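PDB 6XXW: beta-glucuronidase from Dictyoglomus thermophilum, which probably hydrolyses beta-D-glucuronides as a family 2 glycoside hydrolase, releasing glucuronic acid from its conjugates. Local coordinates for residues 56-61 against 68-73; 156-161 against 167-172. All coordinates share one frame; numbering follows the deposited sequence.

Interaction 1 (56-61 against 68-73); sequences ASFNDI and RDYVGR
Phe58, Asn59 and Asp60 meet Arg68 and Tyr70 across a buried loop of the family 2 sugar-binding domain, where the chain leaves short strand 56-57, makes a turn of helix (65-68) and heads for strand 73-81. Phe58 comes first: its CE1 meets CB of Tyr70 at 4.3 Å, while the Phe58 side chain also packs on Met52, Val74 and Tyr76, a lining that suits a large apolar residue. Asn59 carries the polar link. Its CG lies beside the backbone N (chi1 -55°), which lets ND2 meet O of Arg68 at 2.9 Å in a nearly straight bond (171°), with that oxygen in the amide plane. Its OD1 accepts from Ser180 N, so both ends of the amide are used, a donor-and-acceptor pairing that suits a carboxamide. Asp60 lies next to the stem of Arg68 but forms no ion pair with it; its OD2 bonds to Tyr179 OH. The guanidinium instead grips Asp69 side-on, NE to OD1 and NH2 to OD2, and NH1 reaches Pro519 O of the third subunit. Against Arg68, the contact of Asp60 is with the aliphatic stem, OD1 lying 4.1 Å from CG of Arg68.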
loop_
_atom_site.group_PDB
_atom_site.type_symbol
_atom_site.label_atom_id
_atom_site.label_comp_id
_atom_site.label_asym_id
_atom_site.label_seq_id
_atom_site.Cartn_x
_atom_site.Cartn_y
_atom_site.Cartn_z
ATOM N N ALA A 56 -9.134 -16.246 22.400
ATOM C CA ALA A 56 -9.291 -15.362 21.248
ATOM C C ALA A 56 -10.493 -14.459 21.469
ATOM O O ALA A 56 -11.430 -14.827 22.180
ATOM C CB ALA A 56 -9.502 -16.151 19.957
ATOM N N SER A 57 -10.496 -13.293 20.846
ATOM C CA SER A 57 -11.730 -12.538 20.739
ATOM C C SER A 57 -12.562 -13.220 19.664
ATOM O O SER A 57 -12.009 -13.744 18.702
ATOM C CB SER A 57 -11.418 -11.096 20.321
ATOM O OG SER A 57 -10.639 -10.431 21.296
ATOM N N PHE A 58 -13.895 -13.218 19.810
ATOM C CA PHE A 58 -14.694 -13.885 18.779
ATOM C C PHE A 58 -14.994 -13.000 17.571
ATOM O O PHE A 58 -15.498 -13.513 16.564
ATOM C CB PHE A 58 -16.016 -14.432 19.364
ATOM C CG PHE A 58 -16.943 -13.379 19.942
ATOM C CD1 PHE A 58 -17.674 -12.536 19.116
ATOM C CD2 PHE A 58 -17.100 -13.249 21.318
ATOM C CE1 PHE A 58 -18.537 -11.556 19.660
ATOM C CE2 PHE A 58 -17.965 -12.280 21.869
ATOM C CZ PHE A 58 -18.683 -11.440 21.029
ATOM N N ASN A 59 -14.661 -11.707 17.629
ATOM C CA ASN A 59 -15.216 -10.736 16.687
ATOM C C ASN A 59 -14.695 -10.929 15.263
ATOM O O ASN A 59 -15.451 -10.750 14.300
ATOM C CB ASN A 59 -14.925 -9.317 17.184
ATOM C CG ASN A 59 -15.434 -9.084 18.616
ATOM O OD1 ASN A 59 -14.787 -9.477 19.580
ATOM N ND2 ASN A 59 -16.593 -8.448 18.741
ATOM N N ASP A 60 -13.415 -11.263 15.098
ATOM C CA ASP A 60 -12.808 -11.331 13.767
ATOM C C ASP A 60 -12.615 -12.760 13.265
ATOM O O ASP A 60 -11.962 -12.961 12.235
ATOM C CB ASP A 60 -11.466 -10.597 13.755
ATOM C CG ASP A 60 -11.621 -9.086 13.954
ATOM O OD1 ASP A 60 -12.719 -8.553 13.690
ATOM O OD2 ASP A 60 -10.646 -8.433 14.386
ATOM N N ILE A 61 -13.183 -13.750 13.957
ATOM C CA ILE A 61 -12.950 -15.153 13.623
ATOM C C ILE A 61 -13.810 -15.580 12.438
ATOM O O ILE A 61 -13.379 -16.394 11.606
ATOM C CB ILE A 61 -13.216 -16.032 14.862
ATOM C CG1 ILE A 61 -12.291 -15.618 16.017
ATOM C CG2 ILE A 61 -13.061 -17.550 14.517
ATOM C CD1 ILE A 61 -10.810 -15.923 15.715
ATOM N N ARG A 68 -19.394 -9.999 14.521
ATOM C CA ARG A 68 -18.371 -8.974 14.724
ATOM C C ARG A 68 -18.877 -7.842 15.623
ATOM O O ARG A 68 -18.190 -7.405 16.551
ATOM C CB ARG A 68 -17.923 -8.416 13.368
ATOM C CG ARG A 68 -16.658 -7.565 13.446
ATOM C CD ARG A 68 -16.481 -6.708 12.191
ATOM N NE ARG A 68 -17.536 -5.700 12.058
ATOM C CZ ARG A 68 -17.771 -4.999 10.949
ATOM N NH1 ARG A 68 -17.020 -5.195 9.875
ATOM N NH2 ARG A 68 -18.745 -4.098 10.920
ATOM N N ASP A 69 -20.085 -7.358 15.364
ATOM C CA ASP A 69 -20.635 -6.204 16.058
ATOM C C ASP A 69 -21.633 -6.605 17.134
ATOM O O ASP A 69 -22.421 -5.767 17.590
ATOM C CB ASP A 69 -21.288 -5.259 15.053
ATOM C CG ASP A 69 -20.295 -4.720 14.033
ATOM O OD1 ASP A 69 -19.075 -4.676 14.343
ATOM O OD2 ASP A 69 -20.737 -4.346 12.927
ATOM N N TYR A 70 -21.599 -7.867 17.556
ATOM C CA TYR A 70 -22.575 -8.376 18.512
ATOM C C TYR A 70 -22.428 -7.692 19.864
ATOM O O TYR A 70 -21.317 -7.383 20.302
ATOM C CB TYR A 70 -22.395 -9.888 18.663
ATOM C CG TYR A 70 -23.380 -10.562 19.588
ATOM C CD1 TYR A 70 -24.655 -10.878 19.152
ATOM C CD2 TYR A 70 -23.025 -10.899 20.895
ATOM C CE1 TYR A 70 -25.565 -11.510 19.988
ATOM C CE2 TYR A 70 -23.942 -11.526 21.751
ATOM C CZ TYR A 70 -25.206 -11.831 21.279
ATOM O OH TYR A 70 -26.127 -12.459 22.089
ATOM N N VAL A 71 -23.562 -7.441 20.525
ATOM C CA VAL A 71 -23.589 -6.916 21.886
ATOM C C VAL A 71 -24.572 -7.757 22.685
ATOM O O VAL A 71 -25.754 -7.840 22.332
ATOM C CB VAL A 71 -23.987 -5.425 21.957
ATOM C CG1 VAL A 71 -24.094 -4.990 23.412
ATOM C CG2 VAL A 71 -22.968 -4.540 21.238
ATOM N N GLY A 72 -24.086 -8.374 23.756
ATOM C CA GLY A 72 -24.912 -9.269 24.541
ATOM C C GLY A 72 -24.134 -10.463 25.048
ATOM O O GLY A 72 -22.912 -10.396 25.187
ATOM N N ARG A 73 -24.827 -11.563 25.304
ATOM C CA ARG A 73 -24.231 -12.739 25.924
ATOM C C ARG A 73 -23.861 -13.772 24.872
ATOM O O ARG A 73 -24.618 -14.019 23.931
ATOM C CB ARG A 73 -25.195 -13.349 26.945
ATOM C CG ARG A 73 -25.372 -12.463 28.170
ATOM C CD ARG A 73 -26.335 -13.045 29.198
ATOM N NE ARG A 73 -26.715 -12.037 30.186
ATOM C CZ ARG A 73 -27.791 -11.252 30.083
ATOM N NH1 ARG A 73 -28.598 -11.346 29.034
ATOM N NH2 ARG A 73 -28.065 -10.365 31.035
#

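Interaction 2 (156-161 against 167-172)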
loop_
_atom_site.group_PDB
_atom_site.type_symbol
_atom_site.label_atom_id
_atom_site.label_comp_id
_atom_site.label_asym_id
_atom_site.label_seq_id
_atom_site.Cartn_x
_atom_site.Cartn_y
_atom_site.Cartn_z
ATOM N N LYS A 156 -27.452 2.230 24.314
ATOM C CA LYS A 156 -28.469 3.245 24.099
ATOM C C LYS A 156 -29.440 2.805 23.019
ATOM O O LYS A 156 -29.038 2.232 21.999
ATOM C CB LYS A 156 -27.858 4.595 23.731
ATOM C CG LYS A 156 -27.096 5.261 24.869
ATOM C CD LYS A 156 -26.646 6.656 24.451
ATOM C CE LYS A 156 -25.851 7.344 25.548
ATOM N NZ LYS A 156 -25.430 8.732 25.174
ATOM N N VAL A 157 -30.719 3.083 23.266
ATOM C CA VAL A 157 -31.798 2.820 22.323
ATOM C C VAL A 157 -31.934 4.027 21.410
ATOM O O VAL A 157 -31.917 5.175 21.873
ATOM C CB VAL A 157 -33.117 2.540 23.066
ATOM C CG1 VAL A 157 -34.275 2.441 22.089
ATOM C CG2 VAL A 157 -32.998 1.268 23.895
ATOM N N ILE A 158 -32.037 3.779 20.108
ATOM C CA ILE A 158 -32.164 4.842 19.116
ATOM C C ILE A 158 -33.349 4.459 18.236
ATOM O O ILE A 158 -33.196 3.752 17.235
ATOM C CB ILE A 158 -30.891 5.036 18.283
ATOM C CG1 ILE A 158 -29.671 5.225 19.194
ATOM C CG2 ILE A 158 -31.061 6.223 17.343
ATOM C CD1 ILE A 158 -28.499 5.939 18.542
ATOM N N GLU A 159 -34.544 4.922 18.602
ATOM C CA GLU A 159 -35.759 4.644 17.838
ATOM C C GLU A 159 -36.348 5.978 17.401
ATOM O O GLU A 159 -37.294 6.484 18.000
ATOM C CB GLU A 159 -36.751 3.834 18.653
ATOM C CG GLU A 159 -36.283 2.422 18.932
ATOM C CD GLU A 159 -37.338 1.583 19.617
ATOM O OE1 GLU A 159 -38.162 2.155 20.370
ATOM O OE2 GLU A 159 -37.331 0.351 19.407
ATOM N N ASP A 160 -35.785 6.546 16.342
ATOM C CA ASP A 160 -36.257 7.835 15.859
ATOM C C ASP A 160 -36.684 7.697 14.405
ATOM O O ASP A 160 -36.933 6.582 13.935
ATOM C CB ASP A 160 -35.182 8.909 16.032
ATOM C CG ASP A 160 -33.827 8.484 15.473
ATOM O OD1 ASP A 160 -32.801 9.013 15.950
ATOM O OD2 ASP A 160 -33.790 7.631 14.559
ATOM N N GLU A 161 -36.772 8.817 13.692
ATOM C CA GLU A 161 -37.300 8.795 12.333
ATOM C C GLU A 161 -36.409 8.000 11.385
ATOM O O GLU A 161 -36.908 7.411 10.421
ATOM C CB GLU A 161 -37.482 10.227 11.821
ATOM C CG GLU A 161 -38.727 10.920 12.347
ATOM C CD GLU A 161 -39.827 11.009 11.303
ATOM O OE1 GLU A 161 -39.764 11.913 10.440
ATOM O OE2 GLU A 161 -40.749 10.164 11.338
ATOM N N TYR A 167 -33.325 -0.643 17.058
ATOM C CA TYR A 167 -31.952 -0.231 16.800
ATOM C C TYR A 167 -31.284 0.179 18.106
ATOM O O TYR A 167 -31.804 1.026 18.839
ATOM C CB TYR A 167 -31.916 0.929 15.806
ATOM C CG TYR A 167 -30.561 1.141 15.169
ATOM C CD1 TYR A 167 -29.596 1.938 15.777
ATOM C CD2 TYR A 167 -30.245 0.538 13.958
ATOM C CE1 TYR A 167 -28.347 2.123 15.187
ATOM C CE2 TYR A 167 -29.009 0.722 13.363
ATOM C CZ TYR A 167 -28.064 1.518 13.979
ATOM O OH TYR A 167 -26.827 1.697 13.383
ATOM N N LYS A 168 -30.128 -0.410 18.398
ATOM C CA LYS A 168 -29.421 -0.059 19.620
ATOM C C LYS A 168 -27.935 0.075 19.326
ATOM O O LYS A 168 -27.420 -0.522 18.379
ATOM C CB LYS A 168 -29.680 -1.090 20.733
ATOM C CG LYS A 168 -28.974 -2.426 20.559
ATOM C CD LYS A 168 -29.522 -3.458 21.542
ATOM C CE LYS A 168 -28.529 -4.589 21.773
ATOM N NZ LYS A 168 -28.326 -5.406 20.540
ATOM N N VAL A 169 -27.257 0.912 20.113
ATOM C CA VAL A 169 -25.822 1.124 19.961
ATOM C C VAL A 169 -25.166 1.001 21.330
ATOM O O VAL A 169 -25.742 1.402 22.346
ATOM C CB VAL A 169 -25.487 2.488 19.312
ATOM C CG1 VAL A 169 -26.118 2.604 17.926
ATOM C CG2 VAL A 169 -25.918 3.658 20.202
ATOM N N LEU A 170 -23.976 0.410 21.364
ATOM C CA LEU A 170 -23.157 0.434 22.567
ATOM C C LEU A 170 -22.217 1.617 22.430
ATOM O O LEU A 170 -21.319 1.606 21.583
ATOM C CB LEU A 170 -22.386 -0.870 22.742
ATOM C CG LEU A 170 -21.610 -1.004 24.048
ATOM C CD1 LEU A 170 -22.562 -1.047 25.228
ATOM C CD2 LEU A 170 -20.713 -2.261 24.012
ATOM N N ASN A 171 -22.441 2.650 23.224
ATOM C CA ASN A 171 -21.564 3.806 23.200
ATOM C C ASN A 171 -20.448 3.625 24.216
ATOM O O ASN A 171 -20.670 3.123 25.322
ATOM C CB ASN A 171 -22.340 5.092 23.491
ATOM C CG ASN A 171 -23.183 5.539 22.298
ATOM O OD1 ASN A 171 -22.848 5.261 21.143
ATOM N ND2 ASN A 171 -24.275 6.224 22.572
ATOM N N TYR A 172 -19.248 4.040 23.828
ATOM C CA TYR A 172 -18.106 4.029 24.725
ATOM C C TYR A 172 -17.061 4.991 24.179
ATOM O O TYR A 172 -17.033 5.301 22.984
ATOM C CB TYR A 172 -17.529 2.622 24.912
ATOM C CG TYR A 172 -17.110 1.865 23.665
ATOM C CD1 TYR A 172 -18.026 1.099 22.961
ATOM C CD2 TYR A 172 -15.776 1.844 23.242
ATOM C CE1 TYR A 172 -17.649 0.360 21.844
ATOM C CE2 TYR A 172 -15.381 1.099 22.113
ATOM C CZ TYR A 172 -16.330 0.353 21.426
ATOM O OH TYR A 172 -15.987 -0.393 20.312
#
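Lys156, Val157 and Ile158 pair with Val169, Lys168 and Tyr167 in an antiparallel ribbon at the surface of the chain, a two-stranded sheet of its own within the sugar-binding region. Lys156 and Val169 form a hydrogen-bonded pair: Lys156 N reaches Val169 O at 2.7 Å, and Val169 N returns a bond to Lys156 O at 2.9 Å. Val157 faces Lys168 as a non-hydrogen-bonded pair, and just beyond the strand Ile158 N adds a third bond to Tyr167 O, 3.0 Å long. Valine and isoleucine, branched at CB, suit such extended backbone. On the face that bears Lys156 and Val169, Ile158 turns its CG1 beside its own backbone N (chi1 -53°) and lays CD1 against CG2 of Val169 at 3.8 Å, while its CB meets CD1 of Tyr167 at 4.2 Å. The extended chain of Lys156 crosses the amide of Asn171 at about a right angle, CD of Lys156 lying 3.1 Å from ND2 of Asn171, a contact of methylenes with an amide. Replacing Lys156 with a glycine would remove this aliphatic cover and is likely to leave the Asn171 amide freer to turn. With CG anti to the backbone N (chi1 -162°), the Tyr167 ring lies beside Ile158 and meets that of His163; its OH bonds to Asp478 OD2 of the third subunit, a role for which a long side chain ending in a hydroxyl is well suited. Backbone pairing in register and a thin apolar patch on one face make a two-stranded antiparallel beta hairpin with a long connecting loop, here used at a subunit boundary.

How the interactions relate
Following the chain from the N terminus, interaction 1 closes first, drawing 56-61 and 68-73 together around residues 62-67, which run into helix 65-68. The chain then runs through strand 73-81 and further strands of the large antiparallel sheet as far as 134-142 before interaction 2 closes the ten-residue loop 158-167 between strands 153-157 and 168-172. The two are in series, neither nested nor crossed, and their centres are about 19 Å apart. They nevertheless meet: Val71 CG2 packs on Leu170 CB at 4.0 Å, so the loop entering strand 73-81 lies against the hairpin. Each also reaches the third subunit, through Arg68 in one and Tyr167 in the other.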